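Local coordinates for protein TSE2 (Pseudomonas aeruginosa, PDB 5AKO) that is a type VI-secreted toxin that enters the cytoplasm of recipient cells and probably acts there as an NAD-dependent cytotoxin on bacteria and eukaryotes, at residues Leu33-Phe38 against Pro64-Thr69; Gly114-Pro119 against Arg166-Arg171. All blocks are in the same frame, centred on the assembly; numbering follows the deposited sequence.

Contact 1 (Leu33-Phe38 against Pro64-Thr69); sequences LYRAVF and PLLHPT
Arg-35 leaves its strand and reaches across to the turn formed by Pro-64 to His-67, where its NE donates a hydrogen bond of 2.9 Å to the backbone O of Leu-65. The nitrogen meets that oxygen almost end-on (C=O...N 162°), but the N-H...O angle is only 144°, partly because the oxygen lies 24° out of the guanidinium plane. On the way there the arginine's methylene groups pack against Leu-66: CG lies 3.8 Å from Leu-66 CD2, with CB hardly farther off, and the two side chains run past each other in opposite directions. A single bend in the chain at chi2 leaves CG and CD beside the Leu-65 carbonyl and turns NE onto it. NH2 comes within 3.4 Å of His-67 O, at an angle too poor for a hydrogen bond. Val-37, two residues along the strand, adds a looser apolar touch, its CG2 being 4.5 Å from Leu-65 CD2.

The turn that presents the carbonyl is type I, closed by His-67 N bonding to Pro-64 O at 3.2 Å; Pro-64 CB sits over the centre of the His-67 ring. Further out, Leu-66 O accepts from Thr-100 OG1, while NH1 of Arg-35 bonds to Ser-101 O, so the guanidinium bridges the loop and strand 100-103. An arginine on an early strand, beside a serine on strand 100-103, is reminiscent of the Arg-Ser-Glu arrangement that lines the NAD site in one class of ADP-ribosyltransferases, consistent with the family of this toxin.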
# COMPACT_ATOMS: atom_id res chain seq x y z
N LEU C 33 20.19 -22.43 3.04
CA LEU C 33 19.32 -21.55 2.28
C LEU C 33 19.34 -21.94 0.78
O LEU C 33 20.35 -22.42 0.27
CB LEU C 33 19.78 -20.08 2.45
CG LEU C 33 19.79 -19.58 3.92
CD1 LEU C 33 20.57 -18.30 4.16
CD2 LEU C 33 18.38 -19.39 4.41
N TYR C 34 18.23 -21.71 0.11
CA TYR C 34 18.01 -22.17 -1.24
C TYR C 34 17.56 -21.00 -2.11
O TYR C 34 16.64 -20.28 -1.75
CB TYR C 34 16.89 -23.23 -1.26
CG TYR C 34 17.18 -24.44 -0.45
CD1 TYR C 34 16.91 -24.47 0.95
CD2 TYR C 34 17.73 -25.59 -1.03
CE1 TYR C 34 17.17 -25.60 1.71
CE2 TYR C 34 17.99 -26.74 -0.27
CZ TYR C 34 17.70 -26.73 1.10
OH TYR C 34 17.94 -27.85 1.87
N ARG C 35 18.15 -20.88 -3.29
CA ARG C 35 17.86 -19.81 -4.25
C ARG C 35 17.23 -20.43 -5.47
O ARG C 35 17.84 -21.28 -6.10
CB ARG C 35 19.19 -19.17 -4.63
CG ARG C 35 19.18 -18.29 -5.86
CD ARG C 35 18.40 -17.05 -5.59
NE ARG C 35 18.47 -16.09 -6.68
CZ ARG C 35 17.75 -14.98 -6.75
NH1 ARG C 35 16.87 -14.65 -5.80
NH2 ARG C 35 17.87 -14.19 -7.79
N ALA C 36 16.00 -20.06 -5.78
CA ALA C 36 15.32 -20.57 -6.97
C ALA C 36 16.08 -20.12 -8.25
O ALA C 36 16.58 -19.00 -8.32
CB ALA C 36 13.92 -20.06 -7.03
N VAL C 37 16.19 -21.05 -9.21
CA VAL C 37 16.92 -20.88 -10.43
C VAL C 37 15.94 -21.09 -11.58
O VAL C 37 15.44 -22.19 -11.77
CB VAL C 37 18.05 -21.91 -10.58
CG1 VAL C 37 18.74 -21.74 -11.94
CG2 VAL C 37 19.08 -21.75 -9.49
N PHE C 38 15.69 -20.03 -12.33
CA PHE C 38 14.89 -20.09 -13.53
C PHE C 38 15.86 -20.02 -14.70
O PHE C 38 16.39 -18.97 -14.97
CB PHE C 38 13.93 -18.91 -13.58
CG PHE C 38 12.90 -18.96 -12.50
CD1 PHE C 38 13.15 -18.41 -11.24
CD2 PHE C 38 11.69 -19.59 -12.72
CE1 PHE C 38 12.20 -18.49 -10.22
CE2 PHE C 38 10.74 -19.66 -11.71
CZ PHE C 38 11.00 -19.11 -10.46
N PRO C 64 25.48 -15.45 -12.45
CA PRO C 64 25.08 -14.44 -11.47
C PRO C 64 23.87 -14.89 -10.66
O PRO C 64 22.85 -14.22 -10.65
CB PRO C 64 24.78 -13.22 -12.35
CG PRO C 64 24.34 -13.81 -13.63
CD PRO C 64 25.21 -15.00 -13.82
N LEU C 65 24.01 -16.02 -9.97
CA LEU C 65 22.85 -16.74 -9.42
C LEU C 65 22.18 -16.02 -8.25
O LEU C 65 21.01 -16.20 -7.99
CB LEU C 65 23.29 -18.15 -9.01
CG LEU C 65 23.63 -19.13 -10.15
CD1 LEU C 65 23.97 -20.49 -9.58
CD2 LEU C 65 22.47 -19.30 -11.12
N LEU C 66 22.97 -15.28 -7.51
CA LEU C 66 22.50 -14.54 -6.37
C LEU C 66 22.48 -13.03 -6.66
O LEU C 66 22.51 -12.23 -5.73
CB LEU C 66 23.44 -14.81 -5.19
CG LEU C 66 23.63 -16.25 -4.75
CD1 LEU C 66 24.68 -16.36 -3.66
CD2 LEU C 66 22.37 -16.88 -4.27
N HIS C 67 22.46 -12.65 -7.93
CA HIS C 67 22.29 -11.27 -8.29
C HIS C 67 20.82 -10.94 -8.20
O HIS C 67 20.00 -11.70 -8.69
CB HIS C 67 22.75 -10.99 -9.74
CG HIS C 67 24.23 -10.95 -9.90
ND1 HIS C 67 24.84 -10.22 -10.90
CD2 HIS C 67 25.22 -11.56 -9.22
CE1 HIS C 67 26.15 -10.37 -10.81
NE2 HIS C 67 26.41 -11.17 -9.79
N PRO C 68 20.49 -9.82 -7.60
CA PRO C 68 19.11 -9.38 -7.61
C PRO C 68 18.84 -8.60 -8.88
O PRO C 68 19.78 -8.01 -9.41
CB PRO C 68 19.07 -8.39 -6.45
CG PRO C 68 20.44 -7.81 -6.40
CD PRO C 68 21.33 -8.95 -6.74
N THR C 69 17.58 -8.54 -9.31
CA THR C 69 17.18 -7.59 -10.33
C THR C 69 17.47 -6.17 -9.81
O THR C 69 17.21 -5.83 -8.62
CB THR C 69 15.66 -7.67 -10.68
OG1 THR C 69 14.88 -7.39 -9.50
CG2 THR C 69 15.27 -9.04 -11.24

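Contact 2 (Gly114-Pro119 against Arg166-Arg171); sequences GDFVIP and RNAIRR
Phe-116 reaches from its strand to Ala-168 and Ile-169 on the C-terminal helix, and most of its work is done by the far end of the ring. CB stays back beside Val-37 of the neighbouring strand. From there CG swings anti to the backbone N (chi1 172°), which carries the ring out from its strand toward the helix. CE1 puts the ring edge against Ile-169 CG1 at 4.2 Å, and the two side chains cross at roughly a right angle. CE2 lies 3.9 Å from Ala-168 CB, and CZ, the tip, comes closer to the same methyl, at 3.7 Å.

That methyl is the hub of the contact. Ile-118 CG1 approaches it to 4.3 Å, and Val-117 O is nearby as well. With so small a side chain on the helix, the strand backbone can come near: the CA atoms of Ile-118 and Ala-168 are 5.1 Å apart. Past the strand end, Pro-119 CD rests 3.7 Å from Ala-168 O, and Pro-119 CB touches Arg-171 CG at 3.9 Å. The arginine uses its aliphatic part here; its NE goes on to bond Asp-120 O.

The axes of strand 114-118 and of helix segment 166-171 cross steeply, at 77°, and are 8.0 Å apart at closest. Gln-172 NE2 bonds Val-117 O, and strand 33-37 pairs with 114-118 in antiparallel fashion, so this two-stranded sheet touches the helix through Phe-116 and Ile-118 and, just past the strand, Pro-119.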
# COMPACT_ATOMS: atom_id res chain seq x y z
N GLY C 114 15.14 -25.53 -10.49
CA GLY C 114 15.72 -26.14 -9.31
C GLY C 114 16.23 -25.10 -8.37
O GLY C 114 15.95 -23.89 -8.52
N ASP C 115 17.01 -25.55 -7.40
CA ASP C 115 17.49 -24.69 -6.33
C ASP C 115 18.98 -24.75 -6.28
O ASP C 115 19.55 -25.85 -6.24
CB ASP C 115 16.91 -25.16 -5.01
CG ASP C 115 15.37 -25.03 -4.95
OD1 ASP C 115 14.85 -23.89 -4.84
OD2 ASP C 115 14.70 -26.09 -4.99
N PHE C 116 19.61 -23.59 -6.24
CA PHE C 116 21.00 -23.52 -5.93
C PHE C 116 21.08 -23.49 -4.42
O PHE C 116 20.39 -22.68 -3.81
CB PHE C 116 21.61 -22.27 -6.52
CG PHE C 116 23.01 -22.02 -6.09
CD1 PHE C 116 24.05 -22.70 -6.67
CD2 PHE C 116 23.29 -21.14 -5.07
CE1 PHE C 116 25.36 -22.48 -6.27
CE2 PHE C 116 24.60 -20.95 -4.63
CZ PHE C 116 25.63 -21.62 -5.23
N VAL C 117 21.97 -24.30 -3.82
CA VAL C 117 22.00 -24.54 -2.36
C VAL C 117 23.15 -23.80 -1.70
O VAL C 117 24.26 -23.90 -2.17
CB VAL C 117 22.23 -26.01 -2.02
CG1 VAL C 117 22.19 -26.19 -0.52
CG2 VAL C 117 21.20 -26.93 -2.70
N ILE C 118 22.86 -23.06 -0.63
CA ILE C 118 23.85 -22.35 0.17
C ILE C 118 23.87 -23.04 1.53
O ILE C 118 22.92 -22.88 2.34
CB ILE C 118 23.50 -20.88 0.34
CG1 ILE C 118 23.40 -20.20 -1.03
CG2 ILE C 118 24.53 -20.19 1.23
CD1 ILE C 118 23.12 -18.70 -0.94
N PRO C 119 24.90 -23.88 1.75
CA PRO C 119 24.74 -24.76 2.91
C PRO C 119 24.99 -24.03 4.20
O PRO C 119 25.77 -23.06 4.22
CB PRO C 119 25.80 -25.83 2.68
CG PRO C 119 25.84 -25.92 1.18
CD PRO C 119 25.78 -24.48 0.74
N ARG C 166 30.69 -18.84 -5.07
CA ARG C 166 31.89 -19.67 -5.02
C ARG C 166 32.08 -20.25 -3.62
O ARG C 166 32.43 -21.41 -3.50
CB ARG C 166 33.14 -18.83 -5.36
CG ARG C 166 33.19 -18.27 -6.77
CD ARG C 166 34.52 -17.53 -6.94
NE ARG C 166 34.53 -16.67 -8.10
CZ ARG C 166 34.95 -17.01 -9.31
NH1 ARG C 166 35.39 -18.23 -9.59
NH2 ARG C 166 34.92 -16.11 -10.30
N ASN C 167 31.83 -19.45 -2.58
CA ASN C 167 31.95 -19.96 -1.20
C ASN C 167 30.98 -21.09 -0.98
O ASN C 167 31.30 -22.09 -0.27
CB ASN C 167 31.68 -18.86 -0.16
CG ASN C 167 32.71 -17.76 -0.20
OD1 ASN C 167 33.68 -17.82 -0.95
ND2 ASN C 167 32.47 -16.71 0.58
N ALA C 168 29.81 -20.97 -1.59
CA ALA C 168 28.74 -21.97 -1.38
C ALA C 168 29.10 -23.31 -2.00
O ALA C 168 28.81 -24.36 -1.45
CB ALA C 168 27.42 -21.46 -1.94
N ILE C 169 29.73 -23.25 -3.16
CA ILE C 169 30.20 -24.44 -3.86
C ILE C 169 31.35 -25.14 -3.08
O ILE C 169 31.25 -26.32 -2.74
CB ILE C 169 30.63 -24.06 -5.28
CG1 ILE C 169 29.40 -23.56 -6.05
CG2 ILE C 169 31.27 -25.26 -5.99
CD1 ILE C 169 29.74 -22.79 -7.32
N ARG C 170 32.41 -24.41 -2.75
CA ARG C 170 33.42 -24.91 -1.79
C ARG C 170 32.77 -25.60 -0.59
O ARG C 170 33.09 -26.74 -0.27
CB ARG C 170 34.34 -23.79 -1.29
CG ARG C 170 35.35 -23.33 -2.32
CD ARG C 170 36.00 -22.00 -1.97
NE ARG C 170 36.56 -21.39 -3.18
CZ ARG C 170 36.46 -20.10 -3.52
NH1 ARG C 170 35.81 -19.22 -2.75
NH2 ARG C 170 37.01 -19.68 -4.65
N ARG C 171 31.84 -24.92 0.05
CA ARG C 171 31.17 -25.44 1.24
C ARG C 171 30.33 -26.67 0.95
O ARG C 171 30.21 -27.54 1.81
CB ARG C 171 30.33 -24.37 1.89
CG ARG C 171 29.57 -24.80 3.10
CD ARG C 171 30.46 -25.02 4.30
NE ARG C 171 29.65 -25.70 5.27
CZ ARG C 171 30.09 -26.60 6.15
NH1 ARG C 171 31.39 -26.91 6.27
NH2 ARG C 171 29.20 -27.21 6.91

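Contacts 1 and 2 are joined through the two-stranded antiparallel sheet, their centres about 11 Å apart. Leu-33 O and Ile-118 N, 2.7 Å apart, and Arg-35 N and Phe-116 O, 2.9 Å apart, are probable hydrogen bonds that lock the strands together. Arg-35 and Phe-116 are thus paired: one side chain goes to the loop at 64-69, the other to helix 154-176. The loop closes the circuit, as Leu-65 CD1 packs on Phe-116 CD1 at 3.6 Å. Contact 1 is the more central, about 4 Å from the chain's centre against about 10 Å for contact 2; if the toxin binds NAD as its family relatives do, the pocket may lie on its side, near Ser-101.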